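Side-chain contact in AP-4 complex accessory subunit Tepsin (Equus caballus, PDB 5WF2), which probably associates with the AP-4 adaptor complex and may thereby take part in vesicular trafficking of proteins at the trans-Golgi network: residues R80-V85 with T123-H128. Sequence-based numbering, arbitrary orientation.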
loop_
_atom_site.group_PDB
_atom_site.type_symbol
_atom_site.label_atom_id
_atom_site.label_comp_id
_atom_site.label_asym_id
_atom_site.label_seq_id
_atom_site.Cartn_x
_atom_site.Cartn_y
_atom_site.Cartn_z
ATOM N N ARG A 80 -5.508 5.389 2.833
ATOM C CA ARG A 80 -4.728 5.851 1.688
ATOM C C ARG A 80 -3.578 4.905 1.391
ATOM O O ARG A 80 -3.259 4.664 0.220
ATOM C CB ARG A 80 -4.218 7.283 1.927
ATOM C CG ARG A 80 -5.366 8.322 2.032
ATOM C CD ARG A 80 -4.838 9.737 2.205
ATOM N NE ARG A 80 -4.078 10.182 1.048
ATOM C CZ ARG A 80 -4.599 10.755 -0.021
ATOM N NH1 ARG A 80 -5.887 10.979 -0.073
ATOM N NH2 ARG A 80 -3.820 11.119 -1.040
ATOM N N ALA A 81 -2.938 4.374 2.428
ATOM C CA ALA A 81 -1.867 3.399 2.230
ATOM C C ALA A 81 -2.400 2.149 1.549
ATOM O O ALA A 81 -1.765 1.649 0.620
ATOM C CB ALA A 81 -1.202 3.059 3.566
ATOM N N LEU A 82 -3.564 1.634 1.988
ATOM C CA LEU A 82 -4.221 0.520 1.281
ATOM C C LEU A 82 -4.541 0.867 -0.166
ATOM O O LEU A 82 -4.425 0.014 -1.060
ATOM C CB LEU A 82 -5.502 0.080 1.991
ATOM C CG LEU A 82 -5.331 -0.625 3.348
ATOM C CD1 LEU A 82 -6.670 -0.820 4.046
ATOM C CD2 LEU A 82 -4.627 -1.962 3.239
ATOM N N GLY A 83 -5.042 2.075 -0.409
ATOM C CA GLY A 83 -5.258 2.506 -1.781
ATOM C C GLY A 83 -4.006 2.421 -2.616
ATOM O O GLY A 83 -4.053 2.015 -3.781
ATOM N N ALA A 84 -2.878 2.841 -2.050
ATOM C CA ALA A 84 -1.622 2.824 -2.779
ATOM C C ALA A 84 -1.190 1.390 -3.063
ATOM O O ALA A 84 -0.687 1.110 -4.148
ATOM C CB ALA A 84 -0.541 3.565 -2.010
ATOM N N VAL A 85 -1.378 0.491 -2.088
ATOM C CA VAL A 85 -1.129 -0.944 -2.283
ATOM C C VAL A 85 -1.980 -1.481 -3.426
ATOM O O VAL A 85 -1.481 -2.165 -4.315
ATOM C CB VAL A 85 -1.395 -1.726 -0.980
ATOM C CG1 VAL A 85 -1.355 -3.257 -1.243
ATOM C CG2 VAL A 85 -0.422 -1.358 0.118
ATOM N N THR A 123 -9.684 -6.513 3.191
ATOM C CA THR A 123 -10.222 -7.798 2.780
ATOM C C THR A 123 -10.337 -7.868 1.257
ATOM O O THR A 123 -9.940 -8.871 0.647
ATOM C CB THR A 123 -11.575 -8.055 3.446
ATOM O OG1 THR A 123 -11.428 -8.087 4.881
ATOM C CG2 THR A 123 -12.141 -9.384 2.998
ATOM N N LYS A 124 -10.858 -6.800 0.619
ATOM C CA LYS A 124 -11.057 -6.836 -0.841
ATOM C C LYS A 124 -9.727 -6.920 -1.566
ATOM O O LYS A 124 -9.602 -7.637 -2.560
ATOM C CB LYS A 124 -11.822 -5.600 -1.327
ATOM C CG LYS A 124 -13.096 -5.368 -0.590
ATOM C CD LYS A 124 -14.161 -4.627 -1.412
ATOM C CE LYS A 124 -13.811 -3.204 -1.701
ATOM N NZ LYS A 124 -15.059 -2.441 -2.146
ATOM N N ILE A 125 -8.713 -6.215 -1.061
ATOM C CA ILE A 125 -7.390 -6.274 -1.673
ATOM C C ILE A 125 -6.827 -7.685 -1.547
ATOM O O ILE A 125 -6.250 -8.235 -2.491
ATOM C CB ILE A 125 -6.447 -5.255 -1.019
ATOM C CG1 ILE A 125 -6.890 -3.826 -1.311
ATOM C CG2 ILE A 125 -5.058 -5.452 -1.525
ATOM C CD1 ILE A 125 -6.213 -2.739 -0.528
ATOM N N LEU A 126 -6.914 -8.257 -0.349
ATOM C CA LEU A 126 -6.368 -9.585 -0.120
ATOM C C LEU A 126 -7.067 -10.599 -0.998
ATOM O O LEU A 126 -6.421 -11.449 -1.620
ATOM C CB LEU A 126 -6.519 -9.947 1.357
ATOM C CG LEU A 126 -5.998 -11.305 1.817
ATOM C CD1 LEU A 126 -4.562 -11.465 1.431
ATOM C CD2 LEU A 126 -6.150 -11.422 3.333
ATOM N N ARG A 127 -8.404 -10.523 -1.083
ATOM C CA ARG A 127 -9.141 -11.483 -1.910
ATOM C C ARG A 127 -8.799 -11.343 -3.388
ATOM O O ARG A 127 -8.739 -12.338 -4.112
ATOM C CB ARG A 127 -10.648 -11.327 -1.704
ATOM C CG ARG A 127 -11.151 -11.675 -0.281
ATOM C CD ARG A 127 -11.190 -13.157 0.043
ATOM N NE ARG A 127 -9.963 -13.577 0.707
ATOM C CZ ARG A 127 -9.735 -13.475 2.013
ATOM N NH1 ARG A 127 -10.660 -12.972 2.825
ATOM N NH2 ARG A 127 -8.563 -13.878 2.501
ATOM N N HIS A 128 -8.516 -10.135 -3.836
ATOM C CA HIS A 128 -8.121 -9.903 -5.215
ATOM C C HIS A 128 -6.753 -10.529 -5.509
ATOM O O HIS A 128 -6.589 -11.256 -6.497
ATOM C CB HIS A 128 -8.120 -8.417 -5.482
ATOM C CG HIS A 128 -7.826 -8.071 -6.904
ATOM N ND1 HIS A 128 -8.780 -8.147 -7.904
ATOM C CD2 HIS A 128 -6.662 -7.763 -7.514
ATOM C CE1 HIS A 128 -8.222 -7.817 -9.055
ATOM N NE2 HIS A 128 -6.938 -7.588 -8.853
#
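Ile125 reaches from helix 117-132 to Leu82 and Val85 of helix 75-89, a worked example of how one beta-branched side chain can serve two residues a helical turn apart. The side-chain part of the contact is apolar, and the two branches of Ile125 divide the work. The longer one goes to Leu82: with CG1 beside the backbone N and anti to the carbonyl carbon (chi1 -66°) and the chain then extended (chi2 169°), CD1 is carried out to the facing helix. There it lies 3.8 Å from Leu82 CB, at the root of that side chain, and 4.2 Å from the methyl CD2. The leucine and isoleucine run at a slant to each other, and the methyl meets the base and one branch of its partner. The shorter branch turns to Val85, Ile125 CG2 standing 4.3 Å from Val85 CG1, a looser touch.

Both helices belong to the VHS/ENTH-like domain of tepsin, an all-helical domain, and the contact lies in its buried interior, the two segments burying 122 Å² between them, counting both sides. Helix 96-111 intervenes in sequence and also packs here, its Leu107 touching both Leu82 and Ile125. Leu63 and Leu66 of helix 59-68 cover Val85, which also meets Phe129 one turn beyond Ile125.

Side chain also meets backbone: Leu82 O is 3.3 Å from Ile125 CD1, a close van der Waals approach of a methyl to a carbonyl oxygen. Leu82 CA and Ile125 CA are 8.1 Å apart, and across segments 80-85 and 123-128 Ile125 is the residue that makes every contact; Leu82 further touches Val118 and Lys121 of helix 117-132.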